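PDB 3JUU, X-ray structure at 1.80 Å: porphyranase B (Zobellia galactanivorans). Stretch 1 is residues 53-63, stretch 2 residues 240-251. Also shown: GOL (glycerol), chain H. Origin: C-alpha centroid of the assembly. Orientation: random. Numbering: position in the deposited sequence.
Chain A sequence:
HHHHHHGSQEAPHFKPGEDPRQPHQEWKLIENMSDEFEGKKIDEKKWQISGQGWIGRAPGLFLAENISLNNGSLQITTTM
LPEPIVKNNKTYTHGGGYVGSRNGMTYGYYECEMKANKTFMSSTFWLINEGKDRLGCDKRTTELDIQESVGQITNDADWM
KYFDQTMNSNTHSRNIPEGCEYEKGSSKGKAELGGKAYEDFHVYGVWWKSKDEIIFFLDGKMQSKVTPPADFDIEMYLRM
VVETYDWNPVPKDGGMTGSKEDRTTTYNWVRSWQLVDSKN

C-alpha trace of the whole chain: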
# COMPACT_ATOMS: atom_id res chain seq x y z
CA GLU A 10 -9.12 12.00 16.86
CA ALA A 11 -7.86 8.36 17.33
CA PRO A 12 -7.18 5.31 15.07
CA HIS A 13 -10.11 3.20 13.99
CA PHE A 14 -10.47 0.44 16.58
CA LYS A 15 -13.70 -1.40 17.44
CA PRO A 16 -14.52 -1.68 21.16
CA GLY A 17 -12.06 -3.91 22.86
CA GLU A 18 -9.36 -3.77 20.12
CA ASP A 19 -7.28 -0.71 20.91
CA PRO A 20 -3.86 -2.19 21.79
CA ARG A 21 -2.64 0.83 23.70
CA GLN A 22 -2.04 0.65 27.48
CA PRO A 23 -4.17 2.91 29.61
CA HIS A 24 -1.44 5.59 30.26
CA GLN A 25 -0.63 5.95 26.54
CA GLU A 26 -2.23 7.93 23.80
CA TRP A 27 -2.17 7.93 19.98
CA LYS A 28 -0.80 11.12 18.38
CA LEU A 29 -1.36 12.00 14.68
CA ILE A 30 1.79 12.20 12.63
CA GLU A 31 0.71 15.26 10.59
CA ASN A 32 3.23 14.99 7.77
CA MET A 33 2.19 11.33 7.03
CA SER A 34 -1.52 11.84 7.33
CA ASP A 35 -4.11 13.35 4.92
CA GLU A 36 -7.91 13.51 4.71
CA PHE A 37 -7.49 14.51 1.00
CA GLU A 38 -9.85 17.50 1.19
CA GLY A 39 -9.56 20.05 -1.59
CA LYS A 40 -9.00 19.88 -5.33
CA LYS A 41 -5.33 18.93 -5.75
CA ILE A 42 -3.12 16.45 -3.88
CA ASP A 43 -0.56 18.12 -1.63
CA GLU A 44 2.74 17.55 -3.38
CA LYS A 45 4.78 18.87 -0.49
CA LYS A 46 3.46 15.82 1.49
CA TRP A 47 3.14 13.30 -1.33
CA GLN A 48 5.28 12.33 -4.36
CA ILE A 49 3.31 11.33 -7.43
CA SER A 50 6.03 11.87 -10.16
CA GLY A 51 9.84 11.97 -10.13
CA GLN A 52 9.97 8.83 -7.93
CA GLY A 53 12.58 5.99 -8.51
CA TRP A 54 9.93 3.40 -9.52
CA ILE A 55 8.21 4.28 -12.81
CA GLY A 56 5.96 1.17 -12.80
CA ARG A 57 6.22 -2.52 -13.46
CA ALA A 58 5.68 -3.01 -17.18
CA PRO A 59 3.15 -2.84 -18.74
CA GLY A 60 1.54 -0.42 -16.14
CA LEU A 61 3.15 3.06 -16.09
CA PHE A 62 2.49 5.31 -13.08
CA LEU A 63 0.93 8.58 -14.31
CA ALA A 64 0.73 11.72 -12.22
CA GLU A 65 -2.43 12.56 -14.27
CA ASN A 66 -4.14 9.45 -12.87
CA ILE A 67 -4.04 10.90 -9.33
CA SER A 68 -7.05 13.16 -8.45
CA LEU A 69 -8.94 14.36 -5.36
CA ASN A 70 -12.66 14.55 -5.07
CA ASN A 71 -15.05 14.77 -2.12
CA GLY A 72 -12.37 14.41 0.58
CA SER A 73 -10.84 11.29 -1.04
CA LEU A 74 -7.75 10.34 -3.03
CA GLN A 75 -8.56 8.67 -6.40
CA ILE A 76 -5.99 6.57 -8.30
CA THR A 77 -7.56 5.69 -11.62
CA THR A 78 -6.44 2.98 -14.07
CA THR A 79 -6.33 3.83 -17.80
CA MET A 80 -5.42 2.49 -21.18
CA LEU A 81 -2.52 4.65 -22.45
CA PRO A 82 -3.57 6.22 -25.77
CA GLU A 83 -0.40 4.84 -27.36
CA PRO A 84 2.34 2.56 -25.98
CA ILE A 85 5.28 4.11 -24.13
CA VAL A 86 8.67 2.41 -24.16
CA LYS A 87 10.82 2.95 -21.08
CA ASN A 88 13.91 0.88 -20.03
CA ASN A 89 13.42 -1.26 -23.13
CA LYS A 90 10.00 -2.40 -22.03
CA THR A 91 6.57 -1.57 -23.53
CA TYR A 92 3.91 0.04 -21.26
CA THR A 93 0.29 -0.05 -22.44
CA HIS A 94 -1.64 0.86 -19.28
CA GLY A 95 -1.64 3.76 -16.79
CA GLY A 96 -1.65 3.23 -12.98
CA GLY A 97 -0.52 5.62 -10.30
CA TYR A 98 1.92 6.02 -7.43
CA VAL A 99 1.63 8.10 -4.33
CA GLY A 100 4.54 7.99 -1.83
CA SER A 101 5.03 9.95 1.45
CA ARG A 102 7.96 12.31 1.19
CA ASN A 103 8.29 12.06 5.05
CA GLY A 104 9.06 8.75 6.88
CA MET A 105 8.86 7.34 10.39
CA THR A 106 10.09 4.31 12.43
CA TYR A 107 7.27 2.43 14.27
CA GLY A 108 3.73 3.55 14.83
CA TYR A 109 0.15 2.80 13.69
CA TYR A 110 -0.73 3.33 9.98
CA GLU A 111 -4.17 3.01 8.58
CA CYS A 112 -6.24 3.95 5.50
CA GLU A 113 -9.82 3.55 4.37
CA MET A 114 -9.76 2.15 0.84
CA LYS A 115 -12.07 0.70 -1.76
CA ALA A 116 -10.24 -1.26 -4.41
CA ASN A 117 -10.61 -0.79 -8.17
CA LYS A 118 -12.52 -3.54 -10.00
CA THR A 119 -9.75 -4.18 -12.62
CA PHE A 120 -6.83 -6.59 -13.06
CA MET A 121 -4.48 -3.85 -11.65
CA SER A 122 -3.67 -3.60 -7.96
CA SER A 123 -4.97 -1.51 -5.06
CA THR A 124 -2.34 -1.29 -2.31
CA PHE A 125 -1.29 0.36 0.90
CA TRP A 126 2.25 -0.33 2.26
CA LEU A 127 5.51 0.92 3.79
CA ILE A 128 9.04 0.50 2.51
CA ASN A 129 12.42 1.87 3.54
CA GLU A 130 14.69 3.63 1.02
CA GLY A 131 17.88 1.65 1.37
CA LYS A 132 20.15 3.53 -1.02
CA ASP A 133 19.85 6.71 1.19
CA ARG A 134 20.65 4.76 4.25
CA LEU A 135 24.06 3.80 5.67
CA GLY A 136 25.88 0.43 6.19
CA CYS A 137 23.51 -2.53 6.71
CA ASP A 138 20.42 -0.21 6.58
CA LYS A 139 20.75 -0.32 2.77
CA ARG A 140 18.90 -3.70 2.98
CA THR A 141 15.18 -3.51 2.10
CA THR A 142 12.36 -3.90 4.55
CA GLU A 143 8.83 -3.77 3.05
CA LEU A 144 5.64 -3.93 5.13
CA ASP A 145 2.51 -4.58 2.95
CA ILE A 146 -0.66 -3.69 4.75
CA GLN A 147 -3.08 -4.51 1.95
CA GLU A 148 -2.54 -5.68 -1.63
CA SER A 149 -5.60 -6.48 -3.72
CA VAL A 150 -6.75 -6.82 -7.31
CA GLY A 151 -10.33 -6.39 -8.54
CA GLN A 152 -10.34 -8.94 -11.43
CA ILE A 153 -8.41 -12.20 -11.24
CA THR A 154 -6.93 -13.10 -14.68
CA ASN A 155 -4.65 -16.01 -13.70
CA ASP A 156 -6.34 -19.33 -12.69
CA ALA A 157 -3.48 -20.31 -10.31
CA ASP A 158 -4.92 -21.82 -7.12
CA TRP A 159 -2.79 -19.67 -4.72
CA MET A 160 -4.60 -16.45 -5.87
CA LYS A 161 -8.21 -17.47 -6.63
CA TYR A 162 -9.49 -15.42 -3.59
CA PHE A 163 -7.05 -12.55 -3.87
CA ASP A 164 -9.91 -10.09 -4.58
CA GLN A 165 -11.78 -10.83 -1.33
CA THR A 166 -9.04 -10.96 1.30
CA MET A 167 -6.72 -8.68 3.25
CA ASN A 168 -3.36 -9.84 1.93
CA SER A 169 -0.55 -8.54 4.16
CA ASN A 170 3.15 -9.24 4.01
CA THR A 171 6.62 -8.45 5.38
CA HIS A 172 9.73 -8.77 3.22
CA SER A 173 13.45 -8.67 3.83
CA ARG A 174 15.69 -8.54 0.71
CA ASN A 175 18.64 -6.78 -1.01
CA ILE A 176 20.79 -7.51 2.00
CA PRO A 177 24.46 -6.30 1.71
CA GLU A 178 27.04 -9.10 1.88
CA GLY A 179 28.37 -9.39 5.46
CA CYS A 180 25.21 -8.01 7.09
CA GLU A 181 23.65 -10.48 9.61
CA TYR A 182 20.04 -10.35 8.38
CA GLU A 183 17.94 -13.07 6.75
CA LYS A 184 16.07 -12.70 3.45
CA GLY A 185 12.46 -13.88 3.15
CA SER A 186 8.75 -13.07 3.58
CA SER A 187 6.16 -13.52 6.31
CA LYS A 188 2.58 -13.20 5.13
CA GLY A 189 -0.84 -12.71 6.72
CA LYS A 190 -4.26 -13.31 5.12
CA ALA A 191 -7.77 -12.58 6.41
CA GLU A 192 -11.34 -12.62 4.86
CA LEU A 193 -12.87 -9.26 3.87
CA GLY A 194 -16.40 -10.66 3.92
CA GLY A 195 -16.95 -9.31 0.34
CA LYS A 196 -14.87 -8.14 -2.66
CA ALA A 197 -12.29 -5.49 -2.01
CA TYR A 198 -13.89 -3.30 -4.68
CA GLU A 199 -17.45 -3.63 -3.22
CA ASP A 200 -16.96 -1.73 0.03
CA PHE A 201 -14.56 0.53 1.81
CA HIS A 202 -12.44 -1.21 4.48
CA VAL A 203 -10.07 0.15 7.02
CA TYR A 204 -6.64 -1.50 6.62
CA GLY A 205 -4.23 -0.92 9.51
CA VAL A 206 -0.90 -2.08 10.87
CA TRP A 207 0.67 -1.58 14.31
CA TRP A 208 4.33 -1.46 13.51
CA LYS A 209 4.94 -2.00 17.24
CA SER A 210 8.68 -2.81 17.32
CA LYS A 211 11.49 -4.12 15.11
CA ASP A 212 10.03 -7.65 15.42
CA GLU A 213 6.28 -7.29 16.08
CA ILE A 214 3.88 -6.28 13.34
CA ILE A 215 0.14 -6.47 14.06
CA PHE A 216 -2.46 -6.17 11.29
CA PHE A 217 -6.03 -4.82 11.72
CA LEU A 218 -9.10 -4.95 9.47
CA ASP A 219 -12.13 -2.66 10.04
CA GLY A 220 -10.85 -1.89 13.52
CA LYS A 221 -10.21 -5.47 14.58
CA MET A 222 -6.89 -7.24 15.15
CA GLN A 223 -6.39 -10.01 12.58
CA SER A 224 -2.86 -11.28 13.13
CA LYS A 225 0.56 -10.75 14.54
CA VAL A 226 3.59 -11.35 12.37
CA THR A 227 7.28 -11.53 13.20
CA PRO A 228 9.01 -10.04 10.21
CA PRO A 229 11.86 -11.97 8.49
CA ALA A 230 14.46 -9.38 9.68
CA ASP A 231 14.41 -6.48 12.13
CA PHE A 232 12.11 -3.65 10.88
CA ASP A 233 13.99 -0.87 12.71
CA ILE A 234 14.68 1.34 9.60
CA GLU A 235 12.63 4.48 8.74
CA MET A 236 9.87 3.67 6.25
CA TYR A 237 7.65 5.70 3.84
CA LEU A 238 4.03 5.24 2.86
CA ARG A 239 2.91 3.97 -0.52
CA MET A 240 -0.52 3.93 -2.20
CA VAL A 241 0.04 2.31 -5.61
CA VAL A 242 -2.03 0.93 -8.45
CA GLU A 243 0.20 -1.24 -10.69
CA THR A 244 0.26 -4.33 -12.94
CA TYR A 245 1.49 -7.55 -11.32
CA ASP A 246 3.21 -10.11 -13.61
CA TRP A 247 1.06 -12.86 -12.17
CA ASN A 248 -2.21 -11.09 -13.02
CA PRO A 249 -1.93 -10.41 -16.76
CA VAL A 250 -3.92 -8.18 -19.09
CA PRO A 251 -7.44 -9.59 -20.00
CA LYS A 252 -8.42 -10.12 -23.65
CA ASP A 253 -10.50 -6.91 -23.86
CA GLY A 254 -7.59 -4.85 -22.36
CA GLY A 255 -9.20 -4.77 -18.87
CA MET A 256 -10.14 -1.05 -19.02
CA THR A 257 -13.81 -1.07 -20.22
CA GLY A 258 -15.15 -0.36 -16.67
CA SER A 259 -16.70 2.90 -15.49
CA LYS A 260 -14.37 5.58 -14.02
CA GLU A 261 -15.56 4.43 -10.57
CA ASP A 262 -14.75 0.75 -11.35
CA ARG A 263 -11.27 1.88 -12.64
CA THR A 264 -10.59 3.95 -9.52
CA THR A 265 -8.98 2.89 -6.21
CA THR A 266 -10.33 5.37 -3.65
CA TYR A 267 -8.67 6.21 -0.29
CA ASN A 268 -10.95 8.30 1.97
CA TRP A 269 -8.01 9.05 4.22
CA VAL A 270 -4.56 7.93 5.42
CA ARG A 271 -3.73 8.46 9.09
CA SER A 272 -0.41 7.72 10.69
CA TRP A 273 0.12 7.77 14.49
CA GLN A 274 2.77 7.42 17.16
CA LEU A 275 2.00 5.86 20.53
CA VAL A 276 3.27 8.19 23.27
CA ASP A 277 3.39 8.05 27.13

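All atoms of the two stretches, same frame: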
# COMPACT_ATOMS: atom_id res chain seq x y z
N GLY A 53 11.65 7.03 -7.92
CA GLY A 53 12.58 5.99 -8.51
C GLY A 53 11.78 4.95 -9.33
O GLY A 53 12.22 4.55 -10.39
N TRP A 54 10.62 4.50 -8.85
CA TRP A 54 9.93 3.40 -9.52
C TRP A 54 8.90 3.95 -10.52
O TRP A 54 7.92 4.58 -10.13
CB TRP A 54 9.32 2.49 -8.46
CG TRP A 54 8.68 1.24 -9.02
CD1 TRP A 54 9.05 0.56 -10.15
CD2 TRP A 54 7.55 0.53 -8.44
NE1 TRP A 54 8.19 -0.55 -10.31
CE2 TRP A 54 7.27 -0.56 -9.28
CE3 TRP A 54 6.76 0.72 -7.28
CZ2 TRP A 54 6.24 -1.48 -8.98
CZ3 TRP A 54 5.77 -0.16 -7.00
CH2 TRP A 54 5.50 -1.26 -7.82
N ILE A 55 9.15 3.74 -11.81
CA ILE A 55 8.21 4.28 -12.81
C ILE A 55 6.98 3.38 -13.05
O ILE A 55 6.04 3.82 -13.70
CB ILE A 55 8.95 4.53 -14.19
CG1 ILE A 55 9.27 3.21 -14.87
CG2 ILE A 55 10.20 5.45 -13.91
CD1 ILE A 55 9.82 3.41 -16.31
N GLY A 56 6.99 2.15 -12.51
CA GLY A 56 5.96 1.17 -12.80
C GLY A 56 6.50 -0.13 -13.28
O GLY A 56 7.58 -0.18 -13.95
N ARG A 57 5.83 -1.22 -12.92
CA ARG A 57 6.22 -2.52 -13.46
C ARG A 57 5.57 -2.64 -14.83
O ARG A 57 4.34 -2.52 -14.95
CB ARG A 57 5.75 -3.66 -12.55
CG ARG A 57 6.08 -5.08 -13.04
CD ARG A 57 5.65 -6.14 -12.00
NE ARG A 57 6.16 -5.87 -10.62
CZ ARG A 57 5.46 -5.36 -9.61
NH1 ARG A 57 4.16 -5.00 -9.72
NH2 ARG A 57 6.05 -5.20 -8.42
N ALA A 58 6.36 -2.95 -15.87
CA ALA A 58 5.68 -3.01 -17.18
C ALA A 58 4.60 -4.13 -17.15
O ALA A 58 4.80 -5.20 -16.60
CB ALA A 58 6.69 -3.24 -18.32
N PRO A 59 3.45 -3.91 -17.78
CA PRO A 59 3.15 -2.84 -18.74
C PRO A 59 2.35 -1.66 -18.13
O PRO A 59 1.76 -0.89 -18.90
CB PRO A 59 2.30 -3.58 -19.79
CG PRO A 59 1.42 -4.53 -18.91
CD PRO A 59 2.37 -4.95 -17.73
N GLY A 60 2.32 -1.52 -16.79
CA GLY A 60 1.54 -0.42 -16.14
C GLY A 60 2.46 0.76 -15.70
O GLY A 60 3.35 0.58 -14.81
N LEU A 61 2.27 1.93 -16.32
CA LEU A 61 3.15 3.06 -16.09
C LEU A 61 2.42 3.96 -15.11
O LEU A 61 1.23 4.34 -15.32
CB LEU A 61 3.44 3.77 -17.46
CG LEU A 61 4.40 4.99 -17.41
CD1 LEU A 61 5.81 4.43 -17.17
CD2 LEU A 61 4.35 5.74 -18.81
N PHE A 62 3.13 4.41 -14.04
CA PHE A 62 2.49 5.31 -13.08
C PHE A 62 2.37 6.73 -13.64
O PHE A 62 3.41 7.32 -14.03
CB PHE A 62 3.38 5.42 -11.81
CG PHE A 62 3.60 4.07 -11.12
CD1 PHE A 62 2.53 3.17 -11.08
CD2 PHE A 62 4.79 3.77 -10.46
CE1 PHE A 62 2.67 1.87 -10.40
CE2 PHE A 62 4.95 2.53 -9.77
CZ PHE A 62 3.86 1.60 -9.75
N LEU A 63 1.13 7.22 -13.78
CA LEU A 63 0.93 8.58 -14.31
C LEU A 63 0.55 9.52 -13.21
O LEU A 63 -0.40 9.25 -12.49
CB LEU A 63 -0.22 8.57 -15.35
CG LEU A 63 -0.06 7.59 -16.55
CD1 LEU A 63 -1.26 7.81 -17.56
CD2 LEU A 63 1.25 7.76 -17.33
N MET A 240 0.81 4.33 -1.72
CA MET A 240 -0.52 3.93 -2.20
C MET A 240 -0.34 3.81 -3.74
O MET A 240 -0.06 4.81 -4.44
CB MET A 240 -1.58 5.02 -1.85
CG MET A 240 -1.93 5.10 -0.32
SD MET A 240 -0.70 6.29 0.46
CE MET A 240 -1.27 7.93 -0.01
N VAL A 241 -0.46 2.59 -4.25
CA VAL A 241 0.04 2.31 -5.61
C VAL A 241 -0.96 1.44 -6.31
O VAL A 241 -1.55 0.49 -5.73
CB VAL A 241 1.45 1.63 -5.57
CG1 VAL A 241 1.87 1.05 -6.98
CG2 VAL A 241 2.52 2.65 -5.02
N VAL A 242 -1.11 1.70 -7.61
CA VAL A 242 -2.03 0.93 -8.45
C VAL A 242 -1.15 0.52 -9.63
O VAL A 242 -0.65 1.39 -10.37
CB VAL A 242 -3.22 1.84 -8.93
CG1 VAL A 242 -4.01 1.10 -10.10
CG2 VAL A 242 -4.18 2.14 -7.74
N GLU A 243 -0.89 -0.78 -9.79
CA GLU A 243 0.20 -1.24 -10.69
C GLU A 243 -0.29 -2.45 -11.49
O GLU A 243 -1.38 -2.99 -11.19
CB GLU A 243 1.38 -1.69 -9.84
CG GLU A 243 1.17 -3.06 -9.21
CD GLU A 243 1.73 -3.10 -7.79
OE1 GLU A 243 2.88 -3.60 -7.65
OE2 GLU A 243 1.03 -2.65 -6.85
N THR A 244 0.53 -2.96 -12.41
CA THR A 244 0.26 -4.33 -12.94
C THR A 244 1.22 -5.30 -12.19
O THR A 244 2.40 -4.99 -11.97
CB THR A 244 0.54 -4.36 -14.47
OG1 THR A 244 1.82 -3.72 -14.68
CG2 THR A 244 -0.57 -3.53 -15.26
N TYR A 245 0.68 -6.44 -11.81
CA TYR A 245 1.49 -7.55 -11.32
C TYR A 245 1.73 -8.56 -12.46
O TYR A 245 0.83 -8.84 -13.22
CB TYR A 245 0.64 -8.31 -10.29
CG TYR A 245 0.44 -7.59 -9.00
CD1 TYR A 245 1.49 -7.20 -8.21
CD2 TYR A 245 -0.89 -7.42 -8.51
CE1 TYR A 245 1.28 -6.63 -6.91
CE2 TYR A 245 -1.08 -6.89 -7.24
CZ TYR A 245 -0.01 -6.46 -6.48
OH TYR A 245 -0.29 -5.94 -5.22
N ASP A 246 2.94 -9.12 -12.56
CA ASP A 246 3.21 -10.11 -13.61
C ASP A 246 2.31 -11.30 -13.54
O ASP A 246 2.02 -11.96 -14.57
CB ASP A 246 4.66 -10.60 -13.44
CG ASP A 246 5.69 -9.56 -13.94
OD1 ASP A 246 5.33 -8.46 -14.48
OD2 ASP A 246 6.86 -9.82 -13.75
N TRP A 247 1.82 -11.63 -12.32
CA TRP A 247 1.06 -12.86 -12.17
C TRP A 247 -0.42 -12.65 -12.41
O TRP A 247 -1.19 -13.61 -12.33
CB TRP A 247 1.30 -13.46 -10.75
CG TRP A 247 1.25 -12.43 -9.68
CD1 TRP A 247 2.29 -11.74 -9.16
CD2 TRP A 247 0.08 -11.98 -8.97
NE1 TRP A 247 1.86 -10.90 -8.18
CE2 TRP A 247 0.51 -11.04 -8.03
CE3 TRP A 247 -1.26 -12.28 -9.07
CZ2 TRP A 247 -0.36 -10.37 -7.17
CZ3 TRP A 247 -2.17 -11.60 -8.20
CH2 TRP A 247 -1.70 -10.67 -7.27
N ASN A 248 -0.82 -11.38 -12.69
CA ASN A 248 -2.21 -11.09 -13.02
C ASN A 248 -2.22 -10.31 -14.37
O ASN A 248 -2.29 -9.05 -14.39
CB ASN A 248 -2.88 -10.28 -11.89
CG ASN A 248 -4.40 -10.51 -11.84
OD1 ASN A 248 -5.16 -9.53 -11.83
ND2 ASN A 248 -4.84 -11.80 -11.89
N PRO A 249 -2.15 -11.04 -15.48
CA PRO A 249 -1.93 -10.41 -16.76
C PRO A 249 -3.15 -9.67 -17.36
O PRO A 249 -4.24 -9.67 -16.79
CB PRO A 249 -1.56 -11.62 -17.70
CG PRO A 249 -2.13 -12.84 -17.00
CD PRO A 249 -2.11 -12.52 -15.56
N VAL A 250 -2.91 -9.06 -18.51
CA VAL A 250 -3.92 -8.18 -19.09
C VAL A 250 -5.04 -9.08 -19.68
O VAL A 250 -4.74 -10.08 -20.34
CB VAL A 250 -3.28 -7.42 -20.29
CG1 VAL A 250 -4.37 -6.47 -20.95
CG2 VAL A 250 -2.07 -6.55 -19.82
N PRO A 251 -6.34 -8.77 -19.43
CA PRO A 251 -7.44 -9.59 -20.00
C PRO A 251 -7.62 -9.32 -21.50
O PRO A 251 -7.13 -8.32 -22.02
CB PRO A 251 -8.72 -9.05 -19.30
CG PRO A 251 -8.25 -8.07 -18.23
CD PRO A 251 -6.82 -7.68 -18.55
C1 GOL H . 2.65 -3.22 -4.02
O1 GOL H . 2.69 -2.02 -4.83
C2 GOL H . 4.10 -3.71 -3.74
O2 GOL H . 4.19 -4.99 -3.10
C3 GOL H . 5.08 -3.67 -4.87
O3 GOL H . 4.60 -4.61 -5.84
O HOH W 1 2.88 -1.42 -12.95
O HOH W 2 3.21 -6.77 -14.97
O HOH W 3 6.98 -6.79 -15.81

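No two residues that touch across the stretches are fewer than 179 positions apart in sequence, yet the stretches bury 498 Å² between them. Stretch 2 enters the contact as the end of a strand. Met240 does not reach stretch 1, but Val241 points its side chain toward it and makes apolar contacts with two residues of stretch 1. Its CG1 lies 3.5 Å from CZ of Phe62 and 4.1 Å from CZ3 of Trp54, so one small branched side chain meets two aromatic rings. Val242 turns its side chain away and contributes its backbone instead: its O lies 3.4 Å from CE1 of Phe62, at the edge of the ring.

Glu243 follows, where the strand has given way to loop. Its CB also borders the edge of the Phe62 ring, and although its CA-to-CB bond points sideways, its carboxylate comes nearer to stretch 1. There OE1 receives a hydrogen bond from NH1 of Arg57 (2.8 Å, 168°) as part of a salt bridge, which pairs the buried acid with a positive charge. CH2 of Trp54 approaches the same OE1 at 3.5 Å, with the oxygen near the plane of the indole. A glycerol, probably from the crystallisation liquor, extends this polar cluster: its O3 accepts from NH2 of Arg57 (3.0 Å) and donates to OE1 of Glu243 (2.7 Å).

Thr244, whose CA lies 5.2 Å from CA of Gly60, is the centre of the contact. Its O accepts a second hydrogen bond from NH1 of Arg57 (2.9 Å), so this one nitrogen ties together consecutive residues of stretch 2. The extended start of the arginine side chain, with chi1 and chi2 both t, carries the guanidinium to them. The Thr244 side chain points toward stretch 1, and its OG1 accepts a weak hydrogen bond from N of Gly60 (3.1 Å, 124°). Close packing here suits glycine, since a CB on Gly60 would lie 2.9 Å from CG2 of Thr244. Water 1 adds a bridge, donating to O of Arg57 (2.7 Å) and accepting from N of Thr244 (2.9 Å).

Tyr245 points away, but its CD1 still lies 3.8 Å from NH1 of Arg57. It opens a type I turn ending at Asn248, within which exposed Asp246 is joined to stretch 1 through solvent: water 3 donates to OD1 of Asp246 (2.7 Å) and to O of Ala58 (2.8 Å), and water 2 bridges the same two atoms. Beyond the turn, Val250 closes the contact, its CG2 4.1 Å from CG of Pro59, a residue preceded by a cis peptide bond.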